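Malonyl-CoA-[acyl-carrier-protein] transacylase (PDB 3TQE) probably transfers the malonyl group of malonyl-CoA to holo-acyl carrier protein, releasing CoA and loading the carrier with the extender unit of bacterial fatty acid synthesis. Local coordinates at residues F10-Q15 with E99-V104; G21-L26 with L71-A76; F65-L70 with H95-Y100; E119-Y124 with K253-P258. All coordinates share one frame; numbering follows the deposited sequence.

Contact 1: F10-Q15 with E99-V104. With GLY (glycine), chain B.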
loop_
_atom_site.group_PDB
_atom_site.type_symbol
_atom_site.label_atom_id
_atom_site.label_comp_id
_atom_site.label_asym_id
_atom_site.label_seq_id
_atom_site.Cartn_x
_atom_site.Cartn_y
_atom_site.Cartn_z
ATOM N N PHE A 10 10.393 3.164 6.738
ATOM C CA PHE A 10 9.348 2.176 6.831
ATOM C C PHE A 10 8.485 2.237 5.598
ATOM O O PHE A 10 8.076 3.305 5.156
ATOM C CB PHE A 10 8.445 2.445 8.040
ATOM C CG PHE A 10 8.849 1.737 9.269
ATOM C CD1 PHE A 10 10.166 1.463 9.557
ATOM C CD2 PHE A 10 7.897 1.312 10.119
ATOM C CE1 PHE A 10 10.496 0.776 10.692
ATOM C CE2 PHE A 10 8.250 0.631 11.278
ATOM C CZ PHE A 10 9.542 0.387 11.550
ATOM N N VAL A 11 8.221 1.074 5.039
ATOM C CA VAL A 11 7.325 0.933 3.923
ATOM C C VAL A 11 6.170 0.040 4.294
ATOM O O VAL A 11 6.346 -1.018 4.885
ATOM C CB VAL A 11 8.032 0.467 2.624
ATOM C CG1 VAL A 11 9.017 1.553 2.183
ATOM C CG2 VAL A 11 8.736 -0.896 2.753
ATOM N N PHE A 12 4.966 0.502 3.988
ATOM C CA PHE A 12 3.755 -0.134 4.454
ATOM C C PHE A 12 3.022 -0.769 3.303
ATOM O O PHE A 12 2.641 -0.085 2.360
ATOM C CB PHE A 12 2.841 0.901 5.101
ATOM C CG PHE A 12 3.406 1.503 6.346
ATOM C CD1 PHE A 12 3.108 0.985 7.583
ATOM C CD2 PHE A 12 4.271 2.564 6.276
ATOM C CE1 PHE A 12 3.604 1.550 8.736
ATOM C CE2 PHE A 12 4.771 3.119 7.418
ATOM C CZ PHE A 12 4.414 2.627 8.646
ATOM N N PRO A 13 2.810 -2.071 3.376
ATOM C CA PRO A 13 2.129 -2.722 2.306
ATOM C C PRO A 13 0.635 -2.504 2.266
ATOM O O PRO A 13 0.007 -2.161 3.253
ATOM C CB PRO A 13 2.419 -4.181 2.545
ATOM C CG PRO A 13 2.736 -4.309 3.854
ATOM C CD PRO A 13 3.326 -3.031 4.342
ATOM N N GLY A 14 0.103 -2.716 1.085
ATOM C CA GLY A 14 -1.317 -2.621 0.813
ATOM C C GLY A 14 -1.865 -3.902 0.232
ATOM O O GLY A 14 -1.352 -4.985 0.482
ATOM N N GLN A 15 -2.916 -3.763 -0.570
ATOM C CA GLN A 15 -3.569 -4.881 -1.265
ATOM C C GLN A 15 -2.587 -5.888 -1.835
ATOM O O GLN A 15 -1.583 -5.517 -2.447
ATOM C CB GLN A 15 -4.429 -4.334 -2.408
ATOM C CG GLN A 15 -5.202 -5.395 -3.163
ATOM C CD GLN A 15 -6.601 -4.951 -3.480
ATOM O OE1 GLN A 15 -6.943 -3.782 -3.284
ATOM N NE2 GLN A 15 -7.437 -5.882 -3.950
ATOM N N GLU A 99 -0.499 3.845 2.431
ATOM C CA GLU A 99 -0.288 5.235 2.740
ATOM C C GLU A 99 -1.093 5.663 3.969
ATOM O O GLU A 99 -0.639 6.492 4.745
ATOM C CB GLU A 99 -0.657 6.044 1.501
ATOM C CG GLU A 99 -0.420 7.510 1.624
ATOM C CD GLU A 99 -0.197 8.126 0.236
ATOM O OE1 GLU A 99 0.661 7.592 -0.528
ATOM O OE2 GLU A 99 -0.872 9.139 -0.066
ATOM N N TYR A 100 -2.255 5.042 4.179
ATOM C CA TYR A 100 -3.039 5.338 5.363
ATOM C C TYR A 100 -2.350 4.828 6.585
ATOM O O TYR A 100 -2.426 5.457 7.638
ATOM C CB TYR A 100 -4.434 4.743 5.279
ATOM C CG TYR A 100 -5.271 5.442 4.233
ATOM C CD1 TYR A 100 -6.134 6.445 4.599
ATOM C CD2 TYR A 100 -5.160 5.132 2.876
ATOM C CE1 TYR A 100 -6.884 7.118 3.661
ATOM C CE2 TYR A 100 -5.890 5.837 1.907
ATOM C CZ TYR A 100 -6.779 6.798 2.324
ATOM O OH TYR A 100 -7.500 7.489 1.392
ATOM N N ALA A 101 -1.743 3.648 6.486
ATOM C CA ALA A 101 -1.002 3.148 7.611
ATOM C C ALA A 101 0.145 4.068 7.944
ATOM O O ALA A 101 0.383 4.353 9.107
ATOM C CB ALA A 101 -0.487 1.733 7.338
ATOM N N ALA A 102 0.842 4.556 6.932
ATOM C CA ALA A 102 1.967 5.478 7.154
ATOM C C ALA A 102 1.460 6.721 7.876
ATOM O O ALA A 102 2.066 7.205 8.821
ATOM C CB ALA A 102 2.611 5.828 5.851
ATOM N N LEU A 103 0.315 7.237 7.457
ATOM C CA LEU A 103 -0.218 8.415 8.084
ATOM C C LEU A 103 -0.686 8.207 9.506
ATOM O O LEU A 103 -0.538 9.087 10.343
ATOM C CB LEU A 103 -1.344 9.008 7.253
ATOM C CG LEU A 103 -0.899 9.667 5.959
ATOM C CD1 LEU A 103 -2.106 9.897 5.079
ATOM C CD2 LEU A 103 -0.119 10.971 6.240
ATOM N N VAL A 104 -1.208 7.035 9.802
ATOM C CA VAL A 104 -1.523 6.701 11.177
ATOM C C VAL A 104 -0.259 6.624 12.019
ATOM O O VAL A 104 -0.156 7.208 13.108
ATOM C CB VAL A 104 -2.328 5.384 11.287
ATOM C CG1 VAL A 104 -2.399 4.941 12.755
ATOM C CG2 VAL A 104 -3.700 5.564 10.717
HETATM N N GLY B . -4.183 -1.103 -5.583
HETATM C CA GLY B . -4.774 -1.396 -4.237
HETATM C C GLY B . -5.570 -0.230 -3.676
HETATM O O GLY B . -5.806 -0.084 -2.460
HETATM O OXT GLY B . -5.988 0.620 -4.443
#
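The phenyl ring of F12, at the end of strand 9-12, lies flat on the helix 97-105 backbone where A101 passes into A102. Its CG stands beside the backbone N and anti to the carbonyl carbon (chi1 -65°), which swings the ring off the strand toward the helix, and chi2 of -94° turns one face onto the helix. Over that face sit A101 C, above the centre, and A102 CA, nearer the rim and 3.6 Å above the ring plane. A102 CA is 4.0 Å from the ring centroid and 23° off its normal, a CH-pi contact. The two alanine methyls meet different ring carbons: A101 CB is 3.7 Å from F12 CD1, and A102 CB is 3.7 Å from F12 CD2. No hydrogen bond crosses between the segments, so the fit is one of shape. D74 of helix 63-83 touches both F12 and A101, while C279 also packs on F12. Turned away from the ring, E99 OE1 accepts from the backbone N of N235, and E99 OE2 is hydrogen-bonded to H234 ND1. Farther along the first segment, Q15 reaches the bound glycine, its CB 3.5 Å from the ligand CA; its side chain has two conformers, so the position of its amide is less certain. A parallel strand with a helix packed across it is characteristic of the alpha/beta hydrolase-like core of FabD acyltransferases, here just behind the probable nucleophile elbow.

Contact 2: G21-L26 with L71-A76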
loop_
_atom_site.group_PDB
_atom_site.type_symbol
_atom_site.label_atom_id
_atom_site.label_comp_id
_atom_site.label_asym_id
_atom_site.label_seq_id
_atom_site.Cartn_x
_atom_site.Cartn_y
_atom_site.Cartn_z
ATOM N N GLY A 21 -4.565 -15.876 8.432
ATOM C CA GLY A 21 -3.630 -16.218 9.463
ATOM C C GLY A 21 -2.500 -15.241 9.613
ATOM O O GLY A 21 -1.616 -15.453 10.404
HETATM N N MSE A 22 -2.525 -14.147 8.874
HETATM C CA MSE A 22 -1.458 -13.212 9.021
HETATM C C MSE A 22 -1.348 -12.724 10.473
HETATM O O MSE A 22 -2.314 -12.573 11.230
HETATM C CB MSE A 22 -1.565 -12.082 8.014
HETATM C CG MSE A 22 -2.751 -11.290 8.177
HETATM SE SE MSE A 22 -2.772 -9.826 6.885
HETATM C CE MSE A 22 -4.232 -9.116 7.974
ATOM N N LEU A 23 -0.106 -12.471 10.850
ATOM C CA LEU A 23 0.246 -12.021 12.178
ATOM C C LEU A 23 -0.092 -12.992 13.306
ATOM O O LEU A 23 -0.034 -12.620 14.464
ATOM C CB LEU A 23 -0.340 -10.622 12.479
ATOM C CG LEU A 23 0.355 -9.435 11.834
ATOM C CD1 LEU A 23 0.320 -9.440 10.364
ATOM C CD2 LEU A 23 -0.227 -8.157 12.373
ATOM N N ALA A 24 -0.406 -14.253 12.993
ATOM C CA ALA A 24 -0.770 -15.168 14.061
ATOM C C ALA A 24 0.346 -15.320 15.104
ATOM O O ALA A 24 0.118 -15.275 16.314
ATOM C CB ALA A 24 -1.158 -16.525 13.497
ATOM N N GLU A 25 1.572 -15.449 14.629
ATOM C CA GLU A 25 2.698 -15.598 15.546
ATOM C C GLU A 25 2.909 -14.349 16.372
ATOM O O GLU A 25 3.005 -14.407 17.592
ATOM C CB GLU A 25 3.949 -15.954 14.787
ATOM C CG GLU A 25 5.129 -16.139 15.684
ATOM C CD GLU A 25 6.341 -16.699 14.972
ATOM O OE1 GLU A 25 6.283 -16.965 13.744
ATOM O OE2 GLU A 25 7.356 -16.919 15.675
ATOM N N LEU A 26 2.958 -13.196 15.708
ATOM C CA LEU A 26 3.147 -11.969 16.431
ATOM C C LEU A 26 2.014 -11.746 17.412
ATOM O O LEU A 26 2.206 -11.213 18.490
ATOM C CB LEU A 26 3.254 -10.814 15.452
ATOM C CG LEU A 26 3.816 -9.553 16.011
ATOM C CD1 LEU A 26 5.292 -9.700 16.431
ATOM C CD2 LEU A 26 3.687 -8.472 14.931
ATOM N N LEU A 71 -4.654 -2.306 7.038
ATOM C CA LEU A 71 -4.303 -1.133 7.823
ATOM C C LEU A 71 -4.008 -1.550 9.256
ATOM O O LEU A 71 -3.022 -1.126 9.873
ATOM C CB LEU A 71 -5.423 -0.099 7.792
ATOM C CG LEU A 71 -5.250 1.064 8.741
ATOM C CD1 LEU A 71 -4.076 1.890 8.285
ATOM C CD2 LEU A 71 -6.533 1.877 8.851
ATOM N N THR A 72 -4.854 -2.406 9.794
ATOM C CA THR A 72 -4.728 -2.851 11.182
ATOM C C THR A 72 -3.458 -3.675 11.362
ATOM O O THR A 72 -2.738 -3.484 12.324
ATOM C CB THR A 72 -5.990 -3.606 11.601
ATOM O OG1 THR A 72 -7.111 -2.746 11.456
ATOM C CG2 THR A 72 -5.902 -4.056 13.055
ATOM N N ALA A 73 -3.187 -4.564 10.428
ATOM C CA ALA A 73 -1.978 -5.389 10.494
ATOM C C ALA A 73 -0.730 -4.513 10.449
ATOM O O ALA A 73 0.198 -4.697 11.228
ATOM C CB ALA A 73 -1.952 -6.387 9.368
ATOM N N ASP A 74 -0.727 -3.541 9.543
ATOM C CA ASP A 74 0.438 -2.685 9.392
ATOM C C ASP A 74 0.644 -1.873 10.675
ATOM O O ASP A 74 1.765 -1.726 11.147
ATOM C CB ASP A 74 0.213 -1.719 8.246
ATOM C CG ASP A 74 0.301 -2.343 6.844
ATOM O OD1 ASP A 74 0.487 -3.558 6.670
ATOM O OD2 ASP A 74 0.158 -1.533 5.879
ATOM N N VAL A 75 -0.423 -1.302 11.217
ATOM C CA VAL A 75 -0.315 -0.512 12.423
ATOM C C VAL A 75 0.082 -1.386 13.611
ATOM O O VAL A 75 0.873 -0.989 14.445
ATOM C CB VAL A 75 -1.612 0.217 12.691
ATOM C CG1 VAL A 75 -1.624 0.806 14.075
ATOM C CG2 VAL A 75 -1.809 1.283 11.625
ATOM N N ALA A 76 -0.456 -2.590 13.683
ATOM C CA ALA A 76 -0.064 -3.519 14.756
ATOM C C ALA A 76 1.426 -3.760 14.740
ATOM O O ALA A 76 2.066 -3.791 15.799
ATOM C CB ALA A 76 -0.837 -4.817 14.636
#
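M22 and L23 are the two central residues of a type II beta turn from G21 to A24; M22 packs on A73 of helix 63-83, and L23 on A73 and A76, joining the start of helix 24-29 to that long helix in the acyltransferase domain. Apolar contacts carry the whole interface. Both methyls of L23 meet one alanine: CD1 and CD2 each lie 3.9 Å from A73 CB, and CD2 also reaches A76 CB, about one helical turn on, at 4.1 Å. M22, modelled as selenomethionine, has CG set between the backbone N and the carbonyl carbon (chi1 63°) and the chain extended beyond it, so that its terminal methyl touches the same A73 methyl, CE lying 3.8 Å from A73 CB. Polar bonds lie within the turn and outside the pair. A24 N bonds to G21 O at 3.1 Å, closing the turn, and M22 O accepts from Q53 NE2. L23 takes a left-handed backbone conformation (phi 62°), as the third position of such a turn requires, and stands at the N-cap of helix 24-29. Around it, I77 and C80 continue the apolar face of helix 63-83 under L23 and L26. Closest to the main chain, L23 CD2 rests 3.7 Å from A73 O.

Contact 3: F65-L70 with H95-Y100. With GLY (glycine), chain B.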
loop_
_atom_site.group_PDB
_atom_site.type_symbol
_atom_site.label_atom_id
_atom_site.label_comp_id
_atom_site.label_asym_id
_atom_site.label_seq_id
_atom_site.Cartn_x
_atom_site.Cartn_y
_atom_site.Cartn_z
ATOM N N PHE A 65 -13.111 -5.550 3.345
ATOM C CA PHE A 65 -12.435 -6.216 4.457
ATOM C C PHE A 65 -10.906 -6.109 4.358
ATOM O O PHE A 65 -10.242 -5.909 5.365
ATOM C CB PHE A 65 -12.835 -7.675 4.539
ATOM C CG PHE A 65 -14.296 -7.869 4.777
ATOM C CD1 PHE A 65 -14.845 -7.566 5.992
ATOM C CD2 PHE A 65 -15.129 -8.286 3.765
ATOM C CE1 PHE A 65 -16.205 -7.719 6.206
ATOM C CE2 PHE A 65 -16.494 -8.440 3.975
ATOM C CZ PHE A 65 -17.013 -8.163 5.202
ATOM N N THR A 66 -10.372 -6.262 3.160
ATOM C CA THR A 66 -8.926 -6.255 2.968
ATOM C C THR A 66 -8.341 -4.961 3.474
ATOM O O THR A 66 -7.301 -4.957 4.129
ATOM C CB THR A 66 -8.561 -6.353 1.511
ATOM O OG1 THR A 66 -9.246 -7.436 0.913
ATOM C CG2 THR A 66 -7.072 -6.478 1.303
ATOM N N GLN A 67 -9.005 -3.857 3.167
ATOM C CA GLN A 67 -8.418 -2.591 3.515
ATOM C C GLN A 67 -8.267 -2.365 5.025
ATOM O O GLN A 67 -7.181 -2.078 5.494
ATOM C CB GLN A 67 -9.075 -1.429 2.796
ATOM C CG GLN A 67 -8.849 -1.562 1.289
ATOM C CD GLN A 67 -9.114 -0.324 0.487
ATOM O OE1 GLN A 67 -8.910 0.793 0.954
ATOM N NE2 GLN A 67 -9.504 -0.523 -0.774
ATOM N N PRO A 68 -9.335 -2.505 5.803
ATOM C CA PRO A 68 -9.143 -2.359 7.240
ATOM C C PRO A 68 -8.252 -3.456 7.836
ATOM O O PRO A 68 -7.536 -3.196 8.787
ATOM C CB PRO A 68 -10.561 -2.403 7.817
ATOM C CG PRO A 68 -11.398 -2.942 6.743
ATOM C CD PRO A 68 -10.751 -2.611 5.442
ATOM N N ALA A 69 -8.271 -4.656 7.271
ATOM C CA ALA A 69 -7.441 -5.746 7.765
ATOM C C ALA A 69 -5.975 -5.365 7.635
ATOM O O ALA A 69 -5.196 -5.534 8.558
ATOM C CB ALA A 69 -7.716 -7.012 7.003
ATOM N N LEU A 70 -5.603 -4.871 6.460
ATOM C CA LEU A 70 -4.202 -4.551 6.224
ATOM C C LEU A 70 -3.779 -3.303 6.962
ATOM O O LEU A 70 -2.660 -3.215 7.482
ATOM C CB LEU A 70 -3.944 -4.405 4.754
ATOM C CG LEU A 70 -3.789 -5.737 4.058
ATOM C CD1 LEU A 70 -3.716 -5.462 2.559
ATOM C CD2 LEU A 70 -2.555 -6.511 4.556
ATOM N N HIS A 95 2.188 1.729 0.152
ATOM C CA HIS A 95 1.738 1.466 -1.194
ATOM C C HIS A 95 0.215 1.430 -1.181
ATOM O O HIS A 95 -0.385 0.523 -0.632
ATOM C CB HIS A 95 2.389 0.190 -1.681
ATOM C CG HIS A 95 2.233 -0.068 -3.144
ATOM N ND1 HIS A 95 1.013 -0.318 -3.740
ATOM C CD2 HIS A 95 3.160 -0.149 -4.121
ATOM C CE1 HIS A 95 1.201 -0.526 -5.035
ATOM N NE2 HIS A 95 2.497 -0.427 -5.293
ATOM N N SER A 96 -0.392 2.467 -1.774
ATOM C CA SER A 96 -1.866 2.644 -1.861
ATOM C C SER A 96 -2.560 2.665 -0.488
ATOM O O SER A 96 -2.477 3.633 0.232
ATOM C CB SER A 96 -2.462 1.654 -2.865
ATOM O OG SER A 96 -3.836 1.967 -3.114
ATOM N N LEU A 97 -3.219 1.594 -0.099
ATOM C CA LEU A 97 -3.767 1.509 1.212
ATOM C C LEU A 97 -2.688 1.753 2.262
ATOM O O LEU A 97 -2.949 2.343 3.316
ATOM C CB LEU A 97 -4.379 0.138 1.409
ATOM C CG LEU A 97 -4.915 -0.231 2.762
ATOM C CD1 LEU A 97 -5.974 0.788 3.249
ATOM C CD2 LEU A 97 -5.371 -1.639 2.598
ATOM N N GLY A 98 -1.468 1.324 1.985
ATOM C CA GLY A 98 -0.399 1.489 2.928
ATOM C C GLY A 98 -0.131 2.919 3.297
ATOM O O GLY A 98 0.413 3.203 4.345
ATOM N N GLU A 99 -0.499 3.845 2.431
ATOM C CA GLU A 99 -0.288 5.235 2.740
ATOM C C GLU A 99 -1.093 5.663 3.969
ATOM O O GLU A 99 -0.639 6.492 4.745
ATOM C CB GLU A 99 -0.657 6.044 1.501
ATOM C CG GLU A 99 -0.420 7.510 1.624
ATOM C CD GLU A 99 -0.197 8.126 0.236
ATOM O OE1 GLU A 99 0.661 7.592 -0.528
ATOM O OE2 GLU A 99 -0.872 9.139 -0.066
ATOM N N TYR A 100 -2.255 5.042 4.179
ATOM C CA TYR A 100 -3.039 5.338 5.363
ATOM C C TYR A 100 -2.350 4.828 6.585
ATOM O O TYR A 100 -2.426 5.457 7.638
ATOM C CB TYR A 100 -4.434 4.743 5.279
ATOM C CG TYR A 100 -5.271 5.442 4.233
ATOM C CD1 TYR A 100 -6.134 6.445 4.599
ATOM C CD2 TYR A 100 -5.160 5.132 2.876
ATOM C CE1 TYR A 100 -6.884 7.118 3.661
ATOM C CE2 TYR A 100 -5.890 5.837 1.907
ATOM C CZ TYR A 100 -6.779 6.798 2.324
ATOM O OH TYR A 100 -7.500 7.489 1.392
HETATM N N GLY B . -4.183 -1.103 -5.583
HETATM C CA GLY B . -4.774 -1.396 -4.237
HETATM C C GLY B . -5.570 -0.230 -3.676
HETATM O O GLY B . -5.806 -0.084 -2.460
HETATM O OXT GLY B . -5.988 0.620 -4.443
#
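L97, the residue after the predicted nucleophile S96, drives its side chain into helix 63-83 beside Q67 and L70. It belongs to helix 97-105, just after a tight turn from strand 91-94 that fits a nucleophile elbow, with S96 strained at phi 58° and psi -104°. The tight part is the CD2 methyl of L97. With CG anti to the backbone N (chi1 175°), this branch presses on the helix main chain, 3.3 Å from Q67 CA and 3.4 Å from Q67 O, while L70 CB closes in at 3.8 Å. The other branch touches more lightly, CD1 lying 3.7 Å from Q67 OE1, an oxygen whose firm partner is R121 NH1. Toward the bound glycine the fit slackens. Q67 NE2 stays 4.1 Å from the ligand O, and the side chain of S96 makes no contact with 65-70; its OG is hydrogen-bonded instead to H205 NE2 and R121 NH2. L97 thus joins the elbow to helix 63-83. In related malonyltransferases the backbone NH after the serine contributes to the oxyanion hole; here L97 N stands 3.9 Å from the O of the bound glycine.

Contact 4: E119-Y124 with K253-P258. With GLY (glycine), chain B.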
loop_
_atom_site.group_PDB
_atom_site.type_symbol
_atom_site.label_atom_id
_atom_site.label_comp_id
_atom_site.label_asym_id
_atom_site.label_seq_id
_atom_site.Cartn_x
_atom_site.Cartn_y
_atom_site.Cartn_z
ATOM N N GLU A 119 -12.313 1.365 5.442
ATOM C CA GLU A 119 -13.446 0.538 5.133
ATOM C C GLU A 119 -14.304 1.215 4.084
ATOM O O GLU A 119 -14.710 0.582 3.118
ATOM C CB GLU A 119 -14.260 0.247 6.370
ATOM C CG GLU A 119 -15.463 -0.612 6.038
ATOM C CD GLU A 119 -16.337 -0.905 7.200
ATOM O OE1 GLU A 119 -16.695 0.050 7.923
ATOM O OE2 GLU A 119 -16.679 -2.104 7.371
ATOM N N LYS A 120 -14.543 2.511 4.261
ATOM C CA LYS A 120 -15.311 3.251 3.276
ATOM C C LYS A 120 -14.584 3.311 1.949
ATOM O O LYS A 120 -15.185 3.142 0.883
ATOM C CB LYS A 120 -15.624 4.656 3.758
ATOM C CG LYS A 120 -16.731 4.719 4.794
ATOM C CD LYS A 120 -16.726 6.082 5.444
ATOM C CE LYS A 120 -17.804 6.210 6.499
ATOM N NZ LYS A 120 -17.701 7.538 7.190
ATOM N N ARG A 121 -13.288 3.523 2.003
ATOM C CA ARG A 121 -12.498 3.549 0.782
ATOM C C ARG A 121 -12.696 2.259 0.003
ATOM O O ARG A 121 -12.915 2.276 -1.205
ATOM C CB ARG A 121 -11.031 3.785 1.101
ATOM C CG ARG A 121 -10.099 3.840 -0.084
ATOM C CD ARG A 121 -8.723 4.095 0.432
ATOM N NE ARG A 121 -7.708 4.296 -0.604
ATOM C CZ ARG A 121 -6.977 3.336 -1.161
ATOM N NH1 ARG A 121 -7.154 2.063 -0.836
ATOM N NH2 ARG A 121 -6.063 3.658 -2.077
ATOM N N GLY A 122 -12.609 1.126 0.698
ATOM C CA GLY A 122 -12.821 -0.150 0.043
ATOM C C GLY A 122 -14.215 -0.273 -0.503
ATOM O O GLY A 122 -14.416 -0.722 -1.643
ATOM N N GLN A 123 -15.192 0.091 0.306
ATOM C CA GLN A 123 -16.590 0.010 -0.133
ATOM C C GLN A 123 -16.813 0.854 -1.368
ATOM O O GLN A 123 -17.394 0.379 -2.351
ATOM C CB GLN A 123 -17.530 0.407 0.998
ATOM C CG GLN A 123 -17.530 -0.640 2.103
ATOM C CD GLN A 123 -18.299 -0.260 3.330
ATOM O OE1 GLN A 123 -18.534 0.905 3.577
ATOM N NE2 GLN A 123 -18.675 -1.276 4.141
ATOM N N TYR A 124 -16.339 2.082 -1.351
ATOM C CA TYR A 124 -16.603 2.961 -2.475
ATOM C C TYR A 124 -15.888 2.471 -3.726
ATOM O O TYR A 124 -16.411 2.546 -4.826
ATOM C CB TYR A 124 -16.172 4.380 -2.171
ATOM C CG TYR A 124 -16.822 5.029 -1.002
ATOM C CD1 TYR A 124 -18.032 4.617 -0.518
ATOM C CD2 TYR A 124 -16.223 6.092 -0.389
ATOM C CE1 TYR A 124 -18.616 5.250 0.586
ATOM C CE2 TYR A 124 -16.810 6.729 0.671
ATOM C CZ TYR A 124 -18.015 6.308 1.145
ATOM O OH TYR A 124 -18.573 6.946 2.230
ATOM N N LYS A 253 -6.645 12.188 -4.708
ATOM C CA LYS A 253 -6.038 12.041 -6.030
ATOM C C LYS A 253 -5.404 10.673 -6.217
ATOM O O LYS A 253 -5.349 10.163 -7.317
ATOM C CB LYS A 253 -5.025 13.157 -6.267
ATOM C CG LYS A 253 -4.571 13.305 -7.724
ATOM C CD LYS A 253 -3.611 14.505 -7.884
ATOM C CE LYS A 253 -3.184 14.699 -9.332
ATOM N NZ LYS A 253 -2.309 15.912 -9.512
ATOM N N GLN A 254 -4.923 10.086 -5.129
ATOM C CA GLN A 254 -4.316 8.775 -5.176
ATOM C C GLN A 254 -5.204 7.765 -5.849
ATOM O O GLN A 254 -4.713 6.877 -6.511
ATOM C CB GLN A 254 -4.009 8.317 -3.739
ATOM C CG GLN A 254 -3.179 7.080 -3.636
ATOM C CD GLN A 254 -3.432 6.333 -2.334
ATOM O OE1 GLN A 254 -4.564 6.076 -1.946
ATOM N NE2 GLN A 254 -2.371 5.951 -1.686
ATOM N N LEU A 255 -6.512 7.898 -5.664
ATOM C CA LEU A 255 -7.470 6.919 -6.135
ATOM C C LEU A 255 -7.503 6.863 -7.643
ATOM O O LEU A 255 -7.832 5.831 -8.203
ATOM C CB LEU A 255 -8.858 7.243 -5.627
ATOM C CG LEU A 255 -9.018 7.121 -4.119
ATOM C CD1 LEU A 255 -10.281 7.871 -3.669
ATOM C CD2 LEU A 255 -9.008 5.669 -3.724
ATOM N N VAL A 256 -7.214 7.980 -8.286
ATOM C CA VAL A 256 -7.392 8.100 -9.730
ATOM C C VAL A 256 -6.106 8.256 -10.510
ATOM O O VAL A 256 -6.146 8.409 -11.736
ATOM C CB VAL A 256 -8.374 9.234 -10.071
ATOM C CG1 VAL A 256 -9.750 8.906 -9.562
ATOM C CG2 VAL A 256 -7.883 10.580 -9.505
ATOM N N ARG A 257 -4.973 8.208 -9.821
ATOM C CA ARG A 257 -3.688 8.405 -10.440
ATOM C C ARG A 257 -2.759 7.278 -10.051
ATOM O O ARG A 257 -2.977 6.609 -9.055
ATOM C CB ARG A 257 -3.112 9.750 -10.010
ATOM C CG ARG A 257 -3.845 10.909 -10.620
ATOM C CD ARG A 257 -3.738 10.884 -12.130
ATOM N NE ARG A 257 -2.627 11.692 -12.612
ATOM C CZ ARG A 257 -2.766 12.854 -13.244
ATOM N NH1 ARG A 257 -3.976 13.344 -13.490
ATOM N NH2 ARG A 257 -1.695 13.526 -13.637
ATOM N N PRO A 258 -1.698 7.081 -10.828
ATOM C CA PRO A 258 -0.835 5.951 -10.543
ATOM C C PRO A 258 -0.069 6.079 -9.255
ATOM O O PRO A 258 0.278 7.177 -8.837
ATOM C CB PRO A 258 0.141 5.913 -11.711
ATOM C CG PRO A 258 -0.053 7.111 -12.400
ATOM C CD PRO A 258 -1.350 7.723 -12.095
HETATM N N GLY B . -4.183 -1.103 -5.583
HETATM C CA GLY B . -4.774 -1.396 -4.237
HETATM C C GLY B . -5.570 -0.230 -3.676
HETATM O O GLY B . -5.806 -0.084 -2.460
HETATM O OXT GLY B . -5.988 0.620 -4.443
HETATM O O HOH W 1 -6.785 7.067 -1.070
#
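Q254 of helix 244-254 meets R121 of helix 111-128 through its amide oxygen. With CG anti to the backbone N and the chain extended beyond it, the glutamine crosses the arginine at about a right angle. R121 NH2 donates to Q254 OE1 at 2.8 Å with a bent N-H...O angle of 136°, approaching from 48° above the carbonyl plane rather than along a lone pair. A water doubles the link: it accepts from R121 NE at 3.0 Å and donates to Q254 OE1 at 2.6 Å. The other end of the amide, NE2, binds S96 O, so both ends of the group are engaged and its orientation is fixed. The main chain is used too, since Q254 O pairs with H205 ND1. Next comes L255, whose CD2 lies 3.6 Å from R121 NE, the two side chains running past each other in opposite directions. V256 then ties the chain back with a bond from its N to K253 O. R121 is extended from CG to NE, and its NH1 donates almost straight (167°) to the bound glycine O at 3.0 Å. Q254, the water, Q67 OE1 (on NH1) and S96 OG (on NH2) together fix the guanidinium, leaving NH1 bound to one carboxylate oxygen. This is consistent with the role of the equivalent arginine in related malonyltransferases, which binds the free carboxylate of the malonyl group.

In the fold
Contacts 1 and 3 share E99 and Y100 of helix 97-105, and their centres lie 7 Å apart; F12 O and H95 N, 2.9 Å apart, probably bond the strand of one to the elbow of the other. Contact 3 shares helix 63-83 with contact 2, where the side chain of M22 is about 14 Å from a bound glycine. The centres of contacts 2 and 4 are about 22 Å apart. Contacts 3 and 4 meet at the active site, 10 Å apart by centres, with Y100 CE2 packed 3.5 Å from R121 NE. Contacts 1, 3 and 4 all touch the bound glycine, which S204 OG also holds, whereas contact 2 extends the helical packing outward.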